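Secreted effector protein SopD (Salmonella typhimurium, PDB 5CPC) alters host cell physiology as a secreted virulence effector, acting with SopB in membrane fission and macropinosome formation during invasion and contributing to replication in macrophages. Local coordinates at residues I136-F147 / M246-L254; K30-D38 / K49-I60. All coordinates share one frame; numbering follows the deposited sequence.

Interaction 1. Residues I136-F147 / M246-L254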
loop_
_atom_site.group_PDB
_atom_site.type_symbol
_atom_site.label_atom_id
_atom_site.label_comp_id
_atom_site.label_asym_id
_atom_site.label_seq_id
_atom_site.Cartn_x
_atom_site.Cartn_y
_atom_site.Cartn_z
ATOM N N ILE A 136 1.976 -13.696 8.202
ATOM C CA ILE A 136 1.967 -12.973 6.950
ATOM C C ILE A 136 1.645 -13.965 5.851
ATOM O O ILE A 136 2.346 -14.988 5.738
ATOM C CB ILE A 136 3.338 -12.350 6.651
ATOM C CG1 ILE A 136 3.423 -11.903 5.180
ATOM C CG2 ILE A 136 4.488 -13.311 7.006
ATOM C CD1 ILE A 136 4.767 -12.218 4.466
ATOM N N GLU A 137 0.595 -13.692 5.069
ATOM C CA GLU A 137 0.263 -14.475 3.867
ATOM C C GLU A 137 1.236 -14.193 2.706
ATOM O O GLU A 137 1.674 -13.074 2.524
ATOM C CB GLU A 137 -1.174 -14.174 3.402
ATOM C CG GLU A 137 -2.329 -14.680 4.311
ATOM C CD GLU A 137 -2.270 -16.170 4.656
ATOM O OE1 GLU A 137 -2.601 -16.526 5.810
ATOM O OE2 GLU A 137 -1.890 -16.984 3.788
ATOM N N SER A 138 1.569 -15.163 1.878
ATOM C CA SER A 138 2.589 -14.835 0.872
ATOM C C SER A 138 2.067 -13.995 -0.300
ATOM O O SER A 138 0.868 -13.987 -0.582
ATOM C CB SER A 138 3.467 -16.043 0.475
ATOM O OG SER A 138 2.909 -16.786 -0.586
ATOM N N MET A 139 2.936 -13.187 -0.909
ATOM C CA MET A 139 2.523 -12.392 -2.092
ATOM C C MET A 139 3.081 -12.884 -3.411
ATOM O O MET A 139 4.200 -13.374 -3.483
ATOM C CB MET A 139 2.772 -10.868 -1.960
ATOM C CG MET A 139 3.575 -10.398 -0.825
ATOM S SD MET A 139 3.302 -8.640 -0.332
ATOM C CE MET A 139 4.149 -8.765 1.260
ATOM N N SER A 140 2.302 -12.731 -4.467
ATOM C CA SER A 140 2.875 -12.993 -5.786
ATOM C C SER A 140 4.025 -11.988 -6.032
ATOM O O SER A 140 4.118 -10.973 -5.320
ATOM C CB SER A 140 1.806 -12.844 -6.862
ATOM O OG SER A 140 1.250 -11.553 -6.791
ATOM N N ARG A 141 4.838 -12.251 -7.056
ATOM C CA ARG A 141 5.855 -11.318 -7.531
ATOM C C ARG A 141 5.292 -9.926 -7.874
ATOM O O ARG A 141 5.842 -8.926 -7.422
ATOM C CB ARG A 141 6.711 -11.923 -8.655
ATOM C CG ARG A 141 8.239 -11.698 -8.448
ATOM C CD ARG A 141 9.080 -12.995 -8.297
ATOM N NE ARG A 141 10.545 -12.787 -8.138
ATOM C CZ ARG A 141 11.177 -11.601 -8.202
ATOM N NH1 ARG A 141 10.522 -10.466 -8.442
ATOM N NH2 ARG A 141 12.485 -11.533 -8.015
ATOM N N GLU A 142 4.172 -9.844 -8.596
ATOM C CA GLU A 142 3.429 -8.551 -8.782
ATOM C C GLU A 142 3.168 -7.756 -7.494
ATOM O O GLU A 142 3.293 -6.515 -7.465
ATOM C CB GLU A 142 2.018 -8.794 -9.539
ATOM N N GLU A 143 2.742 -8.487 -6.457
ATOM C CA GLU A 143 2.127 -7.907 -5.248
ATOM C C GLU A 143 3.210 -7.330 -4.353
ATOM O O GLU A 143 3.076 -6.229 -3.771
ATOM C CB GLU A 143 1.365 -8.961 -4.467
ATOM C CG GLU A 143 0.010 -9.279 -5.071
ATOM C CD GLU A 143 -0.612 -10.536 -4.437
ATOM O OE1 GLU A 143 0.148 -11.483 -4.094
ATOM O OE2 GLU A 143 -1.861 -10.562 -4.286
ATOM N N ARG A 144 4.267 -8.105 -4.259
ATOM C CA ARG A 144 5.513 -7.681 -3.693
ATOM C C ARG A 144 6.089 -6.398 -4.292
ATOM O O ARG A 144 6.338 -5.500 -3.543
ATOM C CB ARG A 144 6.499 -8.753 -3.865
ATOM C CG ARG A 144 7.818 -8.367 -3.320
ATOM C CD ARG A 144 8.467 -9.615 -3.226
ATOM N NE ARG A 144 9.649 -9.669 -4.039
ATOM C CZ ARG A 144 10.196 -10.833 -4.333
ATOM N NH1 ARG A 144 11.308 -10.877 -5.019
ATOM N NH2 ARG A 144 9.599 -11.928 -3.895
ATOM N N GLN A 145 6.323 -6.331 -5.608
ATOM C CA GLN A 145 6.663 -5.059 -6.253
ATOM C C GLN A 145 5.727 -3.908 -5.944
ATOM O O GLN A 145 6.203 -2.804 -5.714
ATOM C CB GLN A 145 6.865 -5.173 -7.778
ATOM C CG GLN A 145 7.272 -3.825 -8.486
ATOM C CD GLN A 145 6.898 -3.849 -9.964
ATOM O OE1 GLN A 145 5.885 -3.251 -10.374
ATOM N NE2 GLN A 145 7.700 -4.572 -10.781
ATOM N N LEU A 146 4.418 -4.113 -5.923
ATOM C CA LEU A 146 3.553 -3.039 -5.468
ATOM C C LEU A 146 3.761 -2.629 -3.983
ATOM O O LEU A 146 3.685 -1.438 -3.637
ATOM C CB LEU A 146 2.064 -3.363 -5.739
ATOM C CG LEU A 146 1.065 -2.357 -5.187
ATOM C CD1 LEU A 146 1.213 -1.070 -5.980
ATOM C CD2 LEU A 146 -0.415 -2.844 -5.305
ATOM N N PHE A 147 3.920 -3.628 -3.119
ATOM C CA PHE A 147 4.103 -3.455 -1.649
ATOM C C PHE A 147 5.324 -2.592 -1.454
ATOM O O PHE A 147 5.352 -1.710 -0.605
ATOM C CB PHE A 147 4.372 -4.840 -1.019
ATOM C CG PHE A 147 4.694 -4.823 0.463
ATOM C CD1 PHE A 147 3.696 -4.816 1.398
ATOM C CD2 PHE A 147 6.024 -4.838 0.907
ATOM C CE1 PHE A 147 3.997 -4.788 2.750
ATOM C CE2 PHE A 147 6.327 -4.807 2.239
ATOM C CZ PHE A 147 5.320 -4.797 3.168
ATOM N N MET A 246 -7.471 -7.665 -2.764
ATOM C CA MET A 246 -6.273 -6.960 -2.413
ATOM C C MET A 246 -5.564 -7.792 -1.302
ATOM O O MET A 246 -6.178 -8.149 -0.281
ATOM C CB MET A 246 -6.626 -5.578 -1.865
ATOM C CG MET A 246 -5.366 -4.714 -1.680
ATOM S SD MET A 246 -5.642 -3.059 -1.068
ATOM C CE MET A 246 -5.874 -2.251 -2.656
ATOM N N HIS A 247 -4.297 -8.118 -1.563
ATOM C CA HIS A 247 -3.443 -8.772 -0.593
ATOM C C HIS A 247 -3.507 -8.054 0.753
ATOM O O HIS A 247 -3.423 -6.875 0.769
ATOM C CB HIS A 247 -1.999 -8.814 -1.085
ATOM C CG HIS A 247 -1.162 -9.776 -0.302
ATOM N ND1 HIS A 247 -0.679 -9.474 0.962
ATOM C CD2 HIS A 247 -0.793 -11.053 -0.561
ATOM C CE1 HIS A 247 -0.003 -10.515 1.422
ATOM N NE2 HIS A 247 -0.046 -11.479 0.515
ATOM N N PRO A 248 -3.727 -8.765 1.858
ATOM C CA PRO A 248 -3.830 -8.078 3.163
ATOM C C PRO A 248 -2.580 -7.228 3.561
ATOM O O PRO A 248 -2.713 -6.219 4.284
ATOM C CB PRO A 248 -3.996 -9.227 4.187
ATOM C CG PRO A 248 -4.176 -10.523 3.380
ATOM C CD PRO A 248 -3.816 -10.244 1.940
ATOM N N CYS A 249 -1.369 -7.613 3.162
ATOM C CA CYS A 249 -0.218 -6.674 3.449
ATOM C C CYS A 249 -0.374 -5.319 2.729
ATOM O O CYS A 249 0.013 -4.265 3.271
ATOM C CB CYS A 249 1.125 -7.281 3.095
ATOM S SG CYS A 249 1.494 -8.678 4.120
ATOM N N ILE A 250 -0.945 -5.343 1.518
ATOM C CA ILE A 250 -1.050 -4.128 0.741
ATOM C C ILE A 250 -2.181 -3.302 1.314
ATOM O O ILE A 250 -1.992 -2.121 1.657
ATOM C CB ILE A 250 -1.119 -4.414 -0.752
ATOM C CG1 ILE A 250 0.278 -4.830 -1.264
ATOM C CG2 ILE A 250 -1.627 -3.155 -1.522
ATOM C CD1 ILE A 250 0.281 -5.471 -2.637
ATOM N N SER A 251 -3.350 -3.897 1.518
ATOM C CA SER A 251 -4.363 -3.105 2.215
ATOM C C SER A 251 -3.955 -2.616 3.634
ATOM O O SER A 251 -4.325 -1.497 4.061
ATOM C CB SER A 251 -5.775 -3.742 2.089
ATOM O OG SER A 251 -5.981 -4.830 2.895
ATOM N N TYR A 252 -3.175 -3.415 4.370
ATOM C CA TYR A 252 -2.739 -3.019 5.693
ATOM C C TYR A 252 -1.851 -1.803 5.585
ATOM O O TYR A 252 -2.024 -0.822 6.329
ATOM C CB TYR A 252 -1.917 -4.141 6.387
ATOM C CG TYR A 252 -1.046 -3.636 7.517
ATOM C CD1 TYR A 252 -1.613 -3.277 8.747
ATOM C CD2 TYR A 252 0.332 -3.439 7.342
ATOM C CE1 TYR A 252 -0.839 -2.762 9.780
ATOM C CE2 TYR A 252 1.125 -2.914 8.392
ATOM C CZ TYR A 252 0.509 -2.578 9.609
ATOM O OH TYR A 252 1.243 -2.082 10.658
ATOM N N LEU A 253 -0.868 -1.900 4.696
ATOM C CA LEU A 253 0.098 -0.834 4.578
ATOM C C LEU A 253 -0.515 0.469 4.053
ATOM O O LEU A 253 -0.107 1.573 4.516
ATOM C CB LEU A 253 1.321 -1.281 3.774
ATOM C CG LEU A 253 2.606 -0.486 3.752
ATOM C CD1 LEU A 253 3.381 -0.537 5.080
ATOM C CD2 LEU A 253 3.425 -1.037 2.647
ATOM N N LEU A 254 -1.487 0.370 3.131
ATOM C CA LEU A 254 -2.243 1.562 2.689
ATOM C C LEU A 254 -3.101 2.176 3.743
ATOM O O LEU A 254 -3.082 3.378 3.886
ATOM C CB LEU A 254 -3.126 1.284 1.479
ATOM C CG LEU A 254 -2.325 1.015 0.213
ATOM C CD1 LEU A 254 -3.240 0.374 -0.864
ATOM C CD2 LEU A 254 -1.660 2.365 -0.280
#
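M139 lies over one face of the H247 imidazole. Its SD sits 4.3 Å from the ring centroid and 15° off the normal, a sulfur-aromatic contact, and its CB makes a CH-pi contact on the same ring. P248 CD covers the opposite face. At the edge, in the ring plane, are the carbonyl oxygens of E137 and S138. NE2 of H247 donates to both, to S138 O at 2.9 Å and to E137 O at 3.1 Å. Both bonds are weak and bent, as expected when one N-H is shared. ND1 is used as an acceptor. It takes C249 N at 3.0 Å, so H247 caps the helix that starts at P248. The E143 carboxylate stands nearly upright to the imidazole, the two planes 81° apart, and OE2 reaches H247 CB at 3.6 Å. E143 also accepts from S140 N, and the two residues form a capping box at the start of helix 141-160.

The F147 ring has L253 CD2 over one face, a CH-pi contact at 4.2 Å from the centroid. M139 CE lies on the other face, near the rim, so the ring is held between M139 and L253. M139 thus serves two rings. I250 CG1 lies at the F147 edge, and CE1 touches C249 CB. I250 CD1 packs on L146 CD2 at 3.8 Å. The axes of helices 141-147 and 248-254 run nearly parallel, 14° apart and 9.9 Å at closest approach. Y278 meets the H247 ring from helix 264-283, and L128 touches both F147 and L253.

NE2 ties the 137-138 loop to H247, while ND1 caps H247's own helix. This pattern is consistent with a neutral imidazole protonated on NE2, though the nearby E143 carboxylate could raise its basicity.

Interaction 2. Residues K30-D38 / K49-I60; sequences KAIHMGGWD and KDHALEVLHSII
W37 lays its indole across L53, the two side chains crossing at about a right angle. L53 CD2 stands over the five-membered ring, 3.8 Å from its centroid and 7° off the normal. This is a CH-pi contact made almost straight down onto the face. L53 CG lies beside it, 3.7 Å from W37 CE2. The W37 CA-CB bond holds CG trans to the main-chain nitrogen (chi1 -172°), which carries the ring onto helix 49-60. K49 CB meets the ring at its edge, in plane, near CZ2. I32 O of the indole's own segment also lies at the edge, in plane. A52 CB approaches CH2 obliquely at 4.0 Å. L56 also comes in at a slant, its CD2 3.8 Å from W37 CE3.

K49, A52, L53 and L56 are spaced as i, i+3, i+4 and i+7 along one side of helix 49-60. The indole fits among them as a knob in a hole. The loop 30-36 leads into the short helix 37-40, whose first residue, W37, supplies the knob. G36 is the N-cap of that helix.

I32 and L53 reach toward each other tip to tip, CD1 to CD1 at 3.8 Å. Further along, L56 CD2 touches the backbone of M34 at its O, 3.6 Å away. I60 and M34 are also neighbours here, but the detailed placement of their side-chain ends is doubtful. W160 of helix 141-160 touches I32, M34 and L53. K49 meets the ring with CB and CG, while its NZ is hydrogen-bonded to Q41 OE1.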
loop_
_atom_site.group_PDB
_atom_site.type_symbol
_atom_site.label_atom_id
_atom_site.label_comp_id
_atom_site.label_asym_id
_atom_site.label_seq_id
_atom_site.Cartn_x
_atom_site.Cartn_y
_atom_site.Cartn_z
ATOM N N LYS A 30 8.479 19.440 -4.641
ATOM C CA LYS A 30 7.679 19.995 -3.488
ATOM C C LYS A 30 8.573 20.407 -2.284
ATOM O O LYS A 30 9.358 19.588 -1.775
ATOM C CB LYS A 30 6.654 18.969 -3.027
ATOM C CG LYS A 30 5.218 19.460 -3.033
ATOM C CD LYS A 30 4.848 20.105 -1.703
ATOM C CE LYS A 30 3.379 19.818 -1.329
ATOM N NZ LYS A 30 2.318 20.468 -2.188
ATOM N N ALA A 31 8.396 21.651 -1.816
ATOM C CA ALA A 31 9.197 22.256 -0.734
ATOM C C ALA A 31 9.458 21.411 0.534
ATOM O O ALA A 31 8.531 21.019 1.257
ATOM C CB ALA A 31 8.622 23.651 -0.344
ATOM N N ILE A 32 10.738 21.166 0.816
ATOM C CA ILE A 32 11.101 20.535 2.051
ATOM C C ILE A 32 11.384 21.635 3.082
ATOM O O ILE A 32 12.004 22.643 2.771
ATOM C CB ILE A 32 12.301 19.691 1.854
ATOM C CG1 ILE A 32 11.908 18.502 0.949
ATOM C CG2 ILE A 32 12.891 19.322 3.233
ATOM C CD1 ILE A 32 13.052 17.565 0.634
ATOM N N HIS A 33 10.930 21.426 4.310
ATOM C CA HIS A 33 10.988 22.446 5.336
ATOM C C HIS A 33 11.741 22.001 6.573
ATOM O O HIS A 33 12.042 22.825 7.430
ATOM C CB HIS A 33 9.552 22.807 5.798
ATOM C CG HIS A 33 8.620 23.247 4.703
ATOM N ND1 HIS A 33 8.796 24.419 3.993
ATOM C CD2 HIS A 33 7.465 22.692 4.238
ATOM C CE1 HIS A 33 7.800 24.558 3.124
ATOM N NE2 HIS A 33 6.981 23.523 3.252
ATOM N N MET A 34 12.000 20.697 6.705
ATOM C CA MET A 34 12.564 20.198 7.945
ATOM C C MET A 34 13.955 20.806 8.216
ATOM O O MET A 34 14.661 21.246 7.295
ATOM C CB MET A 34 12.688 18.717 7.852
ATOM C CG MET A 34 13.719 18.362 6.791
ATOM S SD MET A 34 13.785 16.602 6.504
ATOM C CE MET A 34 13.822 16.003 8.166
ATOM N N GLY A 35 14.366 20.826 9.468
ATOM C CA GLY A 35 15.700 21.414 9.808
ATOM C C GLY A 35 15.924 22.891 9.382
ATOM O O GLY A 35 17.068 23.277 9.116
ATOM N N GLY A 36 14.855 23.697 9.297
ATOM C CA GLY A 36 14.905 25.084 8.740
ATOM C C GLY A 36 15.411 25.132 7.275
ATOM O O GLY A 36 16.009 26.119 6.846
ATOM N N TRP A 37 15.193 24.057 6.501
ATOM C CA TRP A 37 15.724 23.946 5.100
ATOM C C TRP A 37 15.346 25.142 4.176
ATOM O O TRP A 37 16.175 25.575 3.339
ATOM C CB TRP A 37 15.334 22.601 4.448
ATOM C CG TRP A 37 15.987 22.362 3.121
ATOM C CD1 TRP A 37 15.356 22.207 1.897
ATOM C CD2 TRP A 37 17.393 22.276 2.859
ATOM N NE1 TRP A 37 16.287 22.019 0.921
ATOM C CE2 TRP A 37 17.538 22.030 1.467
ATOM C CE3 TRP A 37 18.553 22.351 3.676
ATOM C CZ2 TRP A 37 18.787 21.885 0.851
ATOM C CZ3 TRP A 37 19.791 22.199 3.065
ATOM C CH2 TRP A 37 19.906 21.991 1.653
ATOM N N ASP A 38 14.150 25.706 4.372
ATOM C CA ASP A 38 13.738 26.929 3.679
ATOM C C ASP A 38 14.790 28.014 3.563
ATOM O O ASP A 38 14.846 28.691 2.553
ATOM C CB ASP A 38 12.518 27.562 4.384
ATOM C CG ASP A 38 11.669 26.510 5.118
ATOM O OD1 ASP A 38 12.279 25.767 6.045
ATOM O OD2 ASP A 38 10.441 26.445 4.738
ATOM N N LYS A 49 22.712 20.441 -3.007
ATOM C CA LYS A 49 21.537 20.505 -2.106
ATOM C C LYS A 49 21.054 19.161 -1.708
ATOM O O LYS A 49 20.772 18.948 -0.536
ATOM C CB LYS A 49 20.420 21.418 -2.656
ATOM C CG LYS A 49 20.786 22.904 -2.519
ATOM C CD LYS A 49 19.595 23.853 -2.956
ATOM C CE LYS A 49 20.055 25.315 -3.063
ATOM N NZ LYS A 49 18.816 26.143 -3.307
ATOM N N ASP A 50 21.045 18.204 -2.634
ATOM C CA ASP A 50 20.632 16.816 -2.262
ATOM C C ASP A 50 21.583 16.113 -1.311
ATOM O O ASP A 50 21.176 15.393 -0.387
ATOM C CB ASP A 50 20.339 15.906 -3.501
ATOM C CG ASP A 50 19.151 16.376 -4.299
ATOM O OD1 ASP A 50 18.168 16.868 -3.675
ATOM O OD2 ASP A 50 19.203 16.294 -5.553
ATOM N N HIS A 51 22.870 16.250 -1.569
ATOM C CA HIS A 51 23.843 15.786 -0.616
ATOM C C HIS A 51 23.605 16.536 0.750
ATOM O O HIS A 51 23.507 15.921 1.764
ATOM C CB HIS A 51 25.273 16.040 -1.138
ATOM C CG HIS A 51 26.345 15.330 -0.345
ATOM N ND1 HIS A 51 27.685 15.338 -0.708
ATOM C CD2 HIS A 51 26.262 14.551 0.762
ATOM C CE1 HIS A 51 28.379 14.645 0.182
ATOM N NE2 HIS A 51 27.533 14.127 1.062
ATOM N N ALA A 52 23.494 17.843 0.773
ATOM C CA ALA A 52 23.376 18.496 2.069
ATOM C C ALA A 52 22.101 18.049 2.816
ATOM O O ALA A 52 22.136 17.929 4.049
ATOM C CB ALA A 52 23.397 19.974 1.899
ATOM N N LEU A 53 21.006 17.749 2.079
ATOM C CA LEU A 53 19.740 17.244 2.677
ATOM C C LEU A 53 19.863 15.897 3.316
ATOM O O LEU A 53 19.322 15.662 4.403
ATOM C CB LEU A 53 18.610 17.144 1.633
ATOM C CG LEU A 53 17.660 18.319 1.557
ATOM C CD1 LEU A 53 16.802 18.220 0.243
ATOM C CD2 LEU A 53 16.753 18.481 2.836
ATOM N N GLU A 54 20.588 14.993 2.635
ATOM C CA GLU A 54 20.847 13.693 3.192
ATOM C C GLU A 54 21.599 13.874 4.522
ATOM O O GLU A 54 21.323 13.202 5.539
ATOM C CB GLU A 54 21.695 12.900 2.175
ATOM C CG GLU A 54 21.853 11.446 2.516
ATOM C CD GLU A 54 20.516 10.691 2.263
ATOM O OE1 GLU A 54 20.144 9.780 3.065
ATOM O OE2 GLU A 54 19.853 11.042 1.257
ATOM N N VAL A 55 22.563 14.800 4.544
ATOM C CA VAL A 55 23.274 15.047 5.760
ATOM C C VAL A 55 22.335 15.663 6.811
ATOM O O VAL A 55 22.351 15.260 7.969
ATOM C CB VAL A 55 24.533 15.970 5.556
ATOM C CG1 VAL A 55 25.206 16.150 6.890
ATOM C CG2 VAL A 55 25.562 15.307 4.578
ATOM N N LEU A 56 21.593 16.691 6.418
ATOM C CA LEU A 56 20.632 17.326 7.346
ATOM C C LEU A 56 19.656 16.296 7.927
ATOM O O LEU A 56 19.420 16.257 9.145
ATOM C CB LEU A 56 19.868 18.420 6.645
ATOM C CG LEU A 56 18.867 19.205 7.471
ATOM C CD1 LEU A 56 19.584 20.136 8.517
ATOM C CD2 LEU A 56 17.929 19.984 6.527
ATOM N N HIS A 57 19.139 15.434 7.046
ATOM C CA HIS A 57 18.326 14.292 7.473
ATOM C C HIS A 57 19.025 13.461 8.530
ATOM O O HIS A 57 18.443 13.183 9.567
ATOM C CB HIS A 57 17.936 13.381 6.307
ATOM C CG HIS A 57 17.356 12.090 6.772
ATOM N ND1 HIS A 57 18.026 10.887 6.664
ATOM C CD2 HIS A 57 16.180 11.823 7.399
ATOM C CE1 HIS A 57 17.286 9.932 7.203
ATOM N NE2 HIS A 57 16.169 10.477 7.662
ATOM N N SER A 58 20.282 13.074 8.321
ATOM C CA SER A 58 20.948 12.333 9.399
ATOM C C SER A 58 21.265 13.144 10.700
ATOM O O SER A 58 21.396 12.563 11.789
ATOM C CB SER A 58 22.118 11.492 8.867
ATOM O OG SER A 58 23.223 12.309 8.625
ATOM N N ILE A 59 21.335 14.469 10.634
ATOM C CA ILE A 59 21.480 15.210 11.869
ATOM C C ILE A 59 20.181 15.190 12.694
ATOM O O ILE A 59 20.227 15.017 13.940
ATOM C CB ILE A 59 21.926 16.689 11.637
ATOM C CG1 ILE A 59 23.402 16.723 11.215
ATOM C CG2 ILE A 59 21.666 17.526 12.861
ATOM C CD1 ILE A 59 23.736 17.966 10.365
ATOM N N ILE A 60 19.054 15.405 12.030
ATOM C CA ILE A 60 17.795 15.676 12.758
ATOM C C ILE A 60 16.930 14.435 13.065
ATOM O O ILE A 60 16.218 14.442 14.071
ATOM C CB ILE A 60 16.866 16.715 12.047
ATOM C CG1 ILE A 60 16.434 16.199 10.679
ATOM C CG2 ILE A 60 17.515 18.058 11.945
ATOM C CD1 ILE A 60 15.480 17.126 9.958
#

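Overall arrangement
From the first modelled residue, K30, the chain runs directly into interaction 2. This contact closes a short loop of ten residues between 30-38 and 49-60, tying the N-terminal segment and helix 37-40 to helix 49-60. The chain then passes through helix 76-90 and the three-stranded antiparallel sheet before interaction 1 opens at 136-147. That contact spans 98 residues and returns at 246-254, joining the start of helix 141-160 to helix 248-256. The two contacts follow in series, neither nested nor crossed. The centres of interaction 1 and interaction 2 lie about 31 Å apart. Helix 141-160 links them: it begins in interaction 1, and its W160 packs against interaction 2.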